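Local coordinates for envelope glycoprotein (Bourbon virus, PDB 5ZKX) that probably drives fusion of the viral and host membranes as a class III fusion protein, here a trimer in its postfusion form, at residues Asn43-Tyr51 with Glu81-Tyr92; His235-Phe243 with Gln408-Gly416. All coordinates share one frame; numbering follows the deposited sequence.

Overall arrangement
Both contacts lie in one chain of the elongated postfusion trimer, and contact 1 closes along the sequence before contact 2 opens. Their centres are about 37 Å apart and their nearest atoms about 12 Å, so they do not touch. Contact 1 packs a helix and a short strand on one strand of an antiparallel sheet, and no other subunit reaches its two segments. The centre of contact 2 is about 10 Å from the centre of the chain, that of contact 1 about 29 Å. In contact 2 a hairpin meets the segment 408-416, and both other subunits join in. Helix 422-437, which follows contact 2, packs on Ile-46 and Tyr-48 of contact 1.

Contact 1: Asn43-Tyr51 with Glu81-Tyr92; sequences NFIIGYRAY and ELKTWGQEEVCY
Arg-49 NH1 joins the strand to both the helix (Glu-81) and the strand after it (Tyr-92). Arg-49 NH1 donates to Glu-81 OE2 at 2.8 Å and to the backbone carbonyl Tyr-92 O at 2.8 Å. Both acceptors lie close to the guanidinium plane. The grip on Glu-81 is end-on: Arg-49 NH2 also donates to Glu-81 OE1, at 3.2 Å. This salt bridge is twisted, since the guanidinium and carboxylate planes are 41° apart. Arg-49 NE turns to Lys-75 O, so all three nitrogens have acceptors and the group is fixed in its rotation. The side chain runs extended as far as CD and bends at chi3 (59°), which turns the guanidinium toward Glu-81.

The rim of the Trp-85 indole stands over one face of the Arg-49 guanidinium, with CH2 above it, so the meeting is edge-to-face. Trp-85 CZ2 comes 3.4 Å from Arg-49 NH1, and the planes are nearly perpendicular. One indole face is covered by the backbone of Cys-91 and Tyr-92. Cys-91 is bonded to Cys-143 of strand 134-148, next to strand 44-58 in the sheet. Helix segment 81-88 crosses strand segment 44-51 on one face of the antiparallel sheet, at 107°. Helix 422-437 packs from the opposite side on Ile-46 and Tyr-48.

At the other end the contact is apolar. Leu-82 CD1 meets Ile-45 CG2 at 3.6 Å, the two side chains running alongside one another with opposite headings. Leu-82 CD1 also lies 3.6 Å from Gly-47 N, close against the bare backbone of this glycine. Ile-45 CD1 lies 4.1 Å from Gly-86 CA.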
loop_
_atom_site.group_PDB
_atom_site.type_symbol
_atom_site.label_atom_id
_atom_site.label_comp_id
_atom_site.label_asym_id
_atom_site.label_seq_id
_atom_site.Cartn_x
_atom_site.Cartn_y
_atom_site.Cartn_z
ATOM N N ASN A 43 9.520 -17.351 -18.947
ATOM C CA ASN A 43 8.782 -17.549 -20.187
ATOM C C ASN A 43 8.809 -16.320 -21.083
ATOM O O ASN A 43 8.137 -16.307 -22.119
ATOM C CB ASN A 43 7.334 -17.929 -19.874
ATOM C CG ASN A 43 6.714 -17.028 -18.819
ATOM O OD1 ASN A 43 7.137 -15.886 -18.632
ATOM N ND2 ASN A 43 5.710 -17.540 -18.120
ATOM N N PHE A 44 9.563 -15.290 -20.711
ATOM C CA PHE A 44 9.563 -14.013 -21.408
ATOM C C PHE A 44 11.000 -13.590 -21.671
ATOM O O PHE A 44 11.818 -13.554 -20.745
ATOM C CB PHE A 44 8.841 -12.946 -20.580
ATOM C CG PHE A 44 8.388 -11.760 -21.373
ATOM C CD1 PHE A 44 7.769 -11.921 -22.597
ATOM C CD2 PHE A 44 8.558 -10.478 -20.881
ATOM C CE1 PHE A 44 7.343 -10.830 -23.321
ATOM C CE2 PHE A 44 8.131 -9.384 -21.603
ATOM C CZ PHE A 44 7.523 -9.561 -22.824
ATOM N N ILE A 45 11.303 -13.275 -22.927
ATOM C CA ILE A 45 12.624 -12.810 -23.328
ATOM C C ILE A 45 12.481 -11.423 -23.932
ATOM O O ILE A 45 11.619 -11.198 -24.792
ATOM C CB ILE A 45 13.296 -13.774 -24.322
ATOM C CG1 ILE A 45 13.203 -15.216 -23.817
ATOM C CG2 ILE A 45 14.753 -13.388 -24.525
ATOM C CD1 ILE A 45 13.985 -16.204 -24.654
ATOM N N ILE A 46 13.311 -10.494 -23.473
ATOM C CA ILE A 46 13.341 -9.131 -23.985
ATOM C C ILE A 46 14.747 -8.849 -24.484
ATOM O O ILE A 46 15.724 -9.074 -23.758
ATOM C CB ILE A 46 12.928 -8.101 -22.917
ATOM C CG1 ILE A 46 11.583 -8.475 -22.301
ATOM C CG2 ILE A 46 12.857 -6.708 -23.524
ATOM C CD1 ILE A 46 11.071 -7.450 -21.319
ATOM N N GLY A 47 14.848 -8.373 -25.712
ATOM C CA GLY A 47 16.132 -8.015 -26.288
ATOM C C GLY A 47 16.045 -6.703 -27.028
ATOM O O GLY A 47 15.091 -6.451 -27.762
ATOM N N TYR A 48 17.048 -5.858 -26.821
ATOM C CA TYR A 48 17.140 -4.601 -27.543
ATOM C C TYR A 48 18.473 -4.523 -28.272
ATOM O O TYR A 48 19.449 -5.178 -27.901
ATOM C CB TYR A 48 16.966 -3.395 -26.609
ATOM C CG TYR A 48 18.085 -3.164 -25.622
ATOM C CD1 TYR A 48 19.162 -2.349 -25.939
ATOM C CD2 TYR A 48 18.049 -3.735 -24.358
ATOM C CE1 TYR A 48 20.179 -2.126 -25.036
ATOM C CE2 TYR A 48 19.061 -3.514 -23.445
ATOM C CZ TYR A 48 20.123 -2.709 -23.790
ATOM O OH TYR A 48 21.135 -2.485 -22.887
ATOM N N ARG A 49 18.490 -3.717 -29.329
ATOM C CA ARG A 49 19.700 -3.481 -30.098
ATOM C C ARG A 49 19.526 -2.203 -30.900
ATOM O O ARG A 49 18.454 -1.956 -31.459
ATOM C CB ARG A 49 20.020 -4.651 -31.035
ATOM C CG ARG A 49 21.195 -4.385 -31.963
ATOM C CD ARG A 49 21.565 -5.617 -32.762
ATOM N NE ARG A 49 20.461 -6.094 -33.587
ATOM C CZ ARG A 49 20.412 -7.310 -34.120
ATOM N NH1 ARG A 49 21.406 -8.161 -33.909
ATOM N NH2 ARG A 49 19.373 -7.674 -34.860
ATOM N N ALA A 50 20.582 -1.397 -30.945
ATOM C CA ALA A 50 20.606 -0.193 -31.762
ATOM C C ALA A 50 22.057 0.137 -32.080
ATOM O O ALA A 50 22.987 -0.436 -31.508
ATOM C CB ALA A 50 19.918 0.981 -31.060
ATOM N N TYR A 51 22.240 1.075 -33.004
ATOM C CA TYR A 51 23.574 1.551 -33.326
ATOM C C TYR A 51 23.550 3.055 -33.555
ATOM O O TYR A 51 22.604 3.599 -34.135
ATOM C CB TYR A 51 24.162 0.821 -34.550
ATOM C CG TYR A 51 23.464 1.055 -35.876
ATOM C CD1 TYR A 51 23.781 2.151 -36.668
ATOM C CD2 TYR A 51 22.521 0.154 -36.356
ATOM C CE1 TYR A 51 23.161 2.360 -37.882
ATOM C CE2 TYR A 51 21.896 0.355 -37.575
ATOM C CZ TYR A 51 22.223 1.460 -38.333
ATOM O OH TYR A 51 21.607 1.672 -39.545
ATOM N N GLU A 81 16.732 -14.756 -33.648
ATOM C CA GLU A 81 17.840 -14.065 -32.999
ATOM C C GLU A 81 17.591 -13.925 -31.505
ATOM O O GLU A 81 18.449 -14.258 -30.682
ATOM C CB GLU A 81 18.037 -12.689 -33.633
ATOM C CG GLU A 81 19.176 -12.609 -34.626
ATOM C CD GLU A 81 19.405 -11.197 -35.117
ATOM O OE1 GLU A 81 18.476 -10.614 -35.719
ATOM O OE2 GLU A 81 20.511 -10.666 -34.892
ATOM N N LEU A 82 16.409 -13.426 -31.138
ATOM C CA LEU A 82 16.082 -13.257 -29.727
ATOM C C LEU A 82 16.067 -14.591 -28.990
ATOM O O LEU A 82 16.423 -14.650 -27.808
ATOM C CB LEU A 82 14.735 -12.552 -29.597
ATOM C CG LEU A 82 14.305 -12.134 -28.197
ATOM C CD1 LEU A 82 15.435 -11.395 -27.505
ATOM C CD2 LEU A 82 13.054 -11.280 -28.278
ATOM N N LYS A 83 15.673 -15.668 -29.672
ATOM C CA LYS A 83 15.674 -16.988 -29.048
ATOM C C LYS A 83 17.087 -17.430 -28.694
ATOM O O LYS A 83 17.335 -17.936 -27.593
ATOM C CB LYS A 83 15.015 -18.008 -29.975
ATOM C CG LYS A 83 13.516 -17.848 -30.096
ATOM C CD LYS A 83 12.958 -18.685 -31.231
ATOM C CE LYS A 83 11.462 -18.463 -31.377
ATOM N NZ LYS A 83 10.701 -19.725 -31.180
ATOM N N THR A 84 18.030 -17.267 -29.627
ATOM C CA THR A 84 19.408 -17.645 -29.340
ATOM C C THR A 84 20.083 -16.661 -28.396
ATOM O O THR A 84 21.040 -17.037 -27.713
ATOM C CB THR A 84 20.211 -17.782 -30.637
ATOM O OG1 THR A 84 21.411 -18.522 -30.379
ATOM C CG2 THR A 84 20.586 -16.428 -31.201
ATOM N N TRP A 85 19.603 -15.417 -28.335
ATOM C CA TRP A 85 20.117 -14.479 -27.347
ATOM C C TRP A 85 19.749 -14.923 -25.939
ATOM O O TRP A 85 20.617 -15.040 -25.067
ATOM C CB TRP A 85 19.578 -13.073 -27.615
ATOM C CG TRP A 85 20.188 -12.374 -28.789
ATOM C CD1 TRP A 85 20.938 -12.931 -29.782
ATOM C CD2 TRP A 85 20.091 -10.978 -29.094
ATOM N NE1 TRP A 85 21.311 -11.969 -30.687
ATOM C CE2 TRP A 85 20.803 -10.760 -30.287
ATOM C CE3 TRP A 85 19.469 -9.891 -28.471
ATOM C CZ2 TRP A 85 20.915 -9.501 -30.868
ATOM C CZ3 TRP A 85 19.581 -8.643 -29.050
ATOM C CH2 TRP A 85 20.298 -8.457 -30.236
ATOM N N GLY A 86 18.461 -15.174 -25.697
ATOM C CA GLY A 86 18.040 -15.602 -24.373
ATOM C C GLY A 86 18.626 -16.943 -23.983
ATOM O O GLY A 86 18.988 -17.161 -22.825
ATOM N N GLN A 87 18.737 -17.859 -24.948
ATOM C CA GLN A 87 19.314 -19.168 -24.669
ATOM C C GLN A 87 20.794 -19.060 -24.327
ATOM O O GLN A 87 21.297 -19.804 -23.477
ATOM C CB GLN A 87 19.105 -20.092 -25.865
ATOM C CG GLN A 87 19.625 -21.501 -25.664
ATOM C CD GLN A 87 19.706 -22.270 -26.963
ATOM O OE1 GLN A 87 19.194 -21.825 -27.992
ATOM N NE2 GLN A 87 20.351 -23.431 -26.927
ATOM N N GLU A 88 21.511 -18.145 -24.979
ATOM C CA GLU A 88 22.925 -17.934 -24.709
ATOM C C GLU A 88 23.185 -16.811 -23.715
ATOM O O GLU A 88 24.320 -16.680 -23.245
ATOM C CB GLU A 88 23.680 -17.637 -26.013
ATOM C CG GLU A 88 23.622 -18.760 -27.038
ATOM C CD GLU A 88 24.447 -18.465 -28.277
ATOM O OE1 GLU A 88 25.175 -17.452 -28.280
ATOM O OE2 GLU A 88 24.369 -19.249 -29.248
ATOM N N GLU A 89 22.167 -16.011 -23.379
ATOM C CA GLU A 89 22.326 -14.836 -22.518
ATOM C C GLU A 89 23.381 -13.891 -23.093
ATOM O O GLU A 89 24.252 -13.382 -22.386
ATOM C CB GLU A 89 22.659 -15.239 -21.080
ATOM C CG GLU A 89 21.567 -16.053 -20.403
ATOM C CD GLU A 89 21.508 -15.829 -18.901
ATOM O OE1 GLU A 89 22.210 -14.926 -18.396
ATOM O OE2 GLU A 89 20.757 -16.561 -18.225
ATOM N N VAL A 90 23.280 -13.654 -24.398
ATOM C CA VAL A 90 24.284 -12.909 -25.150
ATOM C C VAL A 90 23.599 -12.265 -26.348
ATOM O O VAL A 90 22.777 -12.897 -27.015
ATOM C CB VAL A 90 25.439 -13.836 -25.592
ATOM C CG1 VAL A 90 26.099 -13.310 -26.844
ATOM C CG2 VAL A 90 26.461 -14.001 -24.478
ATOM N N CYS A 91 23.934 -11.007 -26.623
ATOM C CA CYS A 91 23.406 -10.307 -27.784
ATOM C C CYS A 91 24.496 -10.131 -28.836
ATOM O O CYS A 91 25.684 -10.036 -28.515
ATOM C CB CYS A 91 22.822 -8.944 -27.396
ATOM S SG CYS A 91 23.868 -7.962 -26.307
ATOM N N TYR A 92 24.079 -10.098 -30.099
ATOM C CA TYR A 92 24.987 -9.985 -31.233
ATOM C C TYR A 92 24.750 -8.667 -31.961
ATOM O O TYR A 92 23.604 -8.288 -32.216
ATOM C CB TYR A 92 24.803 -11.154 -32.202
ATOM C CG TYR A 92 25.292 -12.493 -31.684
ATOM C CD1 TYR A 92 26.615 -12.883 -31.847
ATOM C CD2 TYR A 92 24.425 -13.373 -31.046
ATOM C CE1 TYR A 92 27.064 -14.107 -31.384
ATOM C CE2 TYR A 92 24.867 -14.601 -30.578
ATOM C CZ TYR A 92 26.189 -14.962 -30.750
ATOM O OH TYR A 92 26.645 -16.180 -30.291
#

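Contact 2: His235-Phe243 with Gln408-Gly416; sequences HCKDGDNFF and QLVAAKVEG
The carbonyl oxygen of Asp-240 is held from two chains. Lys-413 N donates to Asp-240 O at 3.1 Å, in the carbonyl plane and on a lone pair, though the bond is bent (N-H...O 136°). Asn-289 of the second subunit donates its side-chain amide to the same oxygen. That residue also accepts from the backbone N of Phe-242, so one asparagine clasps the hairpin beside the contact.

Asp-240 sits in the type II' turn from Asp-238 to Asn-241, with Gly-239 at positive phi. The turn closes a beta hairpin. The Asp-240 carboxylate slants across the aliphatic part of Lys-413: Asp-240 OD2 is 3.4 Å from Lys-413 CB, and OD1 is near CE. Lys-413 starts extended and bends at chi3 (-54°), which brings its tip round to Asn-241. Lys-413 NZ, whose place is less sure, is modelled in a salt bridge with Asp-255 and 3.0 Å from Asn-241 OD1; both bonds are tentative. The ion pair with Asp-240 is long.

The ring of Phe-242 makes the apolar half. Phe-242 CZ is close to Val-410 CG1, at 3.3 Å, and Phe-242 CE1 lies 3.7 Å from Ala-412 CA. Ala-411 O stands at the ring edge. A water accepts from Ala-411 N at 2.6 Å and gives a weak bond to Gly-239 O. That carbonyl is also bonded by Lys-237 NZ, whose side chain reaches on toward the turn.

Strand 241-245 is the outermost of its sheet within this chain, next to strand 234-238. The segment 408-416 passes over the hairpin and leads on to helix 422-437. Residues 286-297 of the second subunit's long helix 284-329 pack beside it, and Ile-291 of the third subunit's copy touches Ala-411.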
loop_
_atom_site.group_PDB
_atom_site.type_symbol
_atom_site.label_atom_id
_atom_site.label_comp_id
_atom_site.label_asym_id
_atom_site.label_seq_id
_atom_site.Cartn_x
_atom_site.Cartn_y
_atom_site.Cartn_z
ATOM N N HIS A 235 -19.548 -11.113 -0.470
ATOM C CA HIS A 235 -18.144 -10.845 -0.178
ATOM C C HIS A 235 -17.427 -12.185 -0.101
ATOM O O HIS A 235 -17.628 -12.949 0.849
ATOM C CB HIS A 235 -18.000 -10.050 1.118
ATOM C CG HIS A 235 -18.791 -8.780 1.127
ATOM N ND1 HIS A 235 -18.363 -7.633 0.496
ATOM C CD2 HIS A 235 -19.994 -8.480 1.675
ATOM C CE1 HIS A 235 -19.262 -6.679 0.661
ATOM N NE2 HIS A 235 -20.261 -7.167 1.373
ATOM N N CYS A 236 -16.595 -12.467 -1.094
ATOM C CA CYS A 236 -16.084 -13.809 -1.313
ATOM C C CYS A 236 -14.586 -13.883 -1.049
ATOM O O CYS A 236 -13.916 -12.886 -0.768
ATOM C CB CYS A 236 -16.397 -14.272 -2.738
ATOM S SG CYS A 236 -18.164 -14.380 -3.074
ATOM N N LYS A 237 -14.076 -15.106 -1.145
ATOM C CA LYS A 237 -12.674 -15.404 -0.922
ATOM C C LYS A 237 -12.304 -16.604 -1.781
ATOM O O LYS A 237 -13.104 -17.528 -1.944
ATOM C CB LYS A 237 -12.399 -15.687 0.561
ATOM C CG LYS A 237 -11.099 -16.414 0.849
ATOM C CD LYS A 237 -10.871 -16.545 2.344
ATOM C CE LYS A 237 -10.188 -17.853 2.700
ATOM N NZ LYS A 237 -9.218 -18.296 1.662
ATOM N N ASP A 238 -11.104 -16.568 -2.355
ATOM C CA ASP A 238 -10.582 -17.716 -3.093
ATOM C C ASP A 238 -9.072 -17.732 -2.885
ATOM O O ASP A 238 -8.343 -16.999 -3.562
ATOM C CB ASP A 238 -10.939 -17.647 -4.569
ATOM C CG ASP A 238 -10.362 -18.805 -5.355
ATOM O OD1 ASP A 238 -10.139 -19.877 -4.759
ATOM O OD2 ASP A 238 -10.121 -18.647 -6.567
ATOM N N GLY A 239 -8.618 -18.564 -1.960
ATOM C CA GLY A 239 -7.205 -18.585 -1.635
ATOM C C GLY A 239 -6.810 -17.261 -1.018
ATOM O O GLY A 239 -7.292 -16.880 0.053
ATOM N N ASP A 240 -5.924 -16.536 -1.696
ATOM C CA ASP A 240 -5.499 -15.217 -1.254
ATOM C C ASP A 240 -6.192 -14.099 -2.022
ATOM O O ASP A 240 -5.778 -12.942 -1.918
ATOM C CB ASP A 240 -3.981 -15.085 -1.375
ATOM C CG ASP A 240 -3.466 -15.482 -2.746
ATOM O OD1 ASP A 240 -4.285 -15.853 -3.611
ATOM O OD2 ASP A 240 -2.235 -15.421 -2.958
ATOM N N ASN A 241 -7.230 -14.423 -2.792
ATOM C CA ASN A 241 -8.028 -13.448 -3.522
ATOM C C ASN A 241 -9.298 -13.134 -2.745
ATOM O O ASN A 241 -9.988 -14.048 -2.282
ATOM C CB ASN A 241 -8.401 -13.970 -4.911
ATOM C CG ASN A 241 -7.236 -13.959 -5.876
ATOM O OD1 ASN A 241 -6.195 -13.366 -5.604
ATOM N ND2 ASN A 241 -7.413 -14.612 -7.020
ATOM N N PHE A 242 -9.614 -11.848 -2.622
ATOM C CA PHE A 242 -10.808 -11.400 -1.919
ATOM C C PHE A 242 -11.504 -10.356 -2.770
ATOM O O PHE A 242 -10.870 -9.396 -3.219
ATOM C CB PHE A 242 -10.458 -10.828 -0.544
ATOM C CG PHE A 242 -9.721 -11.792 0.334
ATOM C CD1 PHE A 242 -8.352 -11.964 0.200
ATOM C CD2 PHE A 242 -10.395 -12.533 1.285
ATOM C CE1 PHE A 242 -7.673 -12.850 0.999
ATOM C CE2 PHE A 242 -9.717 -13.415 2.090
ATOM C CZ PHE A 242 -8.354 -13.580 1.941
ATOM N N PHE A 243 -12.805 -10.537 -2.985
ATOM C CA PHE A 243 -13.505 -9.739 -3.978
ATOM C C PHE A 243 -14.998 -9.772 -3.706
ATOM O O PHE A 243 -15.522 -10.733 -3.138
ATOM C CB PHE A 243 -13.222 -10.246 -5.397
ATOM C CG PHE A 243 -13.494 -11.714 -5.582
ATOM C CD1 PHE A 243 -12.546 -12.662 -5.228
ATOM C CD2 PHE A 243 -14.695 -12.148 -6.114
ATOM C CE1 PHE A 243 -12.797 -14.009 -5.392
ATOM C CE2 PHE A 243 -14.947 -13.495 -6.284
ATOM C CZ PHE A 243 -13.997 -14.424 -5.921
ATOM N N GLN A 408 -11.735 -17.647 10.316
ATOM C CA GLN A 408 -10.460 -18.271 10.017
ATOM C C GLN A 408 -9.419 -17.212 9.661
ATOM O O GLN A 408 -9.727 -16.034 9.464
ATOM C CB GLN A 408 -10.619 -19.282 8.884
ATOM C CG GLN A 408 -11.875 -20.129 9.009
ATOM C CD GLN A 408 -11.757 -21.464 8.300
ATOM O OE1 GLN A 408 -12.595 -21.819 7.467
ATOM N NE2 GLN A 408 -10.710 -22.214 8.628
ATOM N N LEU A 409 -8.166 -17.648 9.592
ATOM C CA LEU A 409 -7.086 -16.753 9.216
ATOM C C LEU A 409 -7.192 -16.380 7.739
ATOM O O LEU A 409 -7.796 -17.089 6.928
ATOM C CB LEU A 409 -5.731 -17.395 9.502
ATOM C CG LEU A 409 -5.435 -17.724 10.966
ATOM C CD1 LEU A 409 -4.014 -18.236 11.104
ATOM C CD2 LEU A 409 -5.667 -16.512 11.858
ATOM N N VAL A 410 -6.584 -15.249 7.396
ATOM C CA VAL A 410 -6.760 -14.627 6.088
ATOM C C VAL A 410 -5.510 -13.820 5.759
ATOM O O VAL A 410 -5.018 -13.053 6.593
ATOM C CB VAL A 410 -8.025 -13.743 6.067
ATOM C CG1 VAL A 410 -7.887 -12.622 5.066
ATOM C CG2 VAL A 410 -9.259 -14.582 5.759
ATOM N N ALA A 411 -4.994 -13.995 4.542
ATOM C CA ALA A 411 -3.803 -13.280 4.085
ATOM C C ALA A 411 -3.997 -12.896 2.626
ATOM O O ALA A 411 -3.996 -13.763 1.747
ATOM C CB ALA A 411 -2.544 -14.126 4.264
ATOM N N ALA A 412 -4.146 -11.601 2.369
ATOM C CA ALA A 412 -4.385 -11.116 1.019
ATOM C C ALA A 412 -3.110 -11.153 0.184
ATOM O O ALA A 412 -1.995 -11.076 0.706
ATOM C CB ALA A 412 -4.939 -9.692 1.054
ATOM N N LYS A 413 -3.290 -11.263 -1.130
ATOM C CA LYS A 413 -2.170 -11.334 -2.059
ATOM C C LYS A 413 -1.646 -9.938 -2.383
ATOM O O LYS A 413 -2.420 -9.039 -2.726
ATOM C CB LYS A 413 -2.601 -12.046 -3.340
ATOM C CG LYS A 413 -1.504 -12.183 -4.375
ATOM C CD LYS A 413 -2.096 -12.445 -5.742
ATOM C CE LYS A 413 -3.029 -13.638 -5.707
ATOM N NZ LYS A 413 -3.639 -13.896 -7.037
ATOM N N VAL A 414 -0.328 -9.762 -2.284
ATOM C CA VAL A 414 0.339 -8.495 -2.572
ATOM C C VAL A 414 1.367 -8.743 -3.666
ATOM O O VAL A 414 2.308 -9.520 -3.469
ATOM C CB VAL A 414 1.010 -7.899 -1.322
ATOM C CG1 VAL A 414 1.750 -6.625 -1.676
ATOM C CG2 VAL A 414 -0.018 -7.626 -0.235
ATOM N N GLU A 415 1.207 -8.067 -4.805
ATOM C CA GLU A 415 2.058 -8.307 -5.962
ATOM C C GLU A 415 2.811 -7.084 -6.468
ATOM O O GLU A 415 3.793 -7.255 -7.196
ATOM C CB GLU A 415 1.234 -8.882 -7.128
ATOM C CG GLU A 415 0.950 -10.370 -7.017
ATOM C CD GLU A 415 0.437 -10.968 -8.317
ATOM O OE1 GLU A 415 -0.019 -10.202 -9.194
ATOM O OE2 GLU A 415 0.496 -12.206 -8.465
ATOM N N GLY A 416 2.390 -5.874 -6.123
ATOM C CA GLY A 416 3.090 -4.687 -6.578
ATOM C C GLY A 416 2.528 -4.125 -7.868
ATOM O O GLY A 416 1.432 -4.473 -8.318
HETATM O O HOH W 1 -5.967 -15.843 2.918
#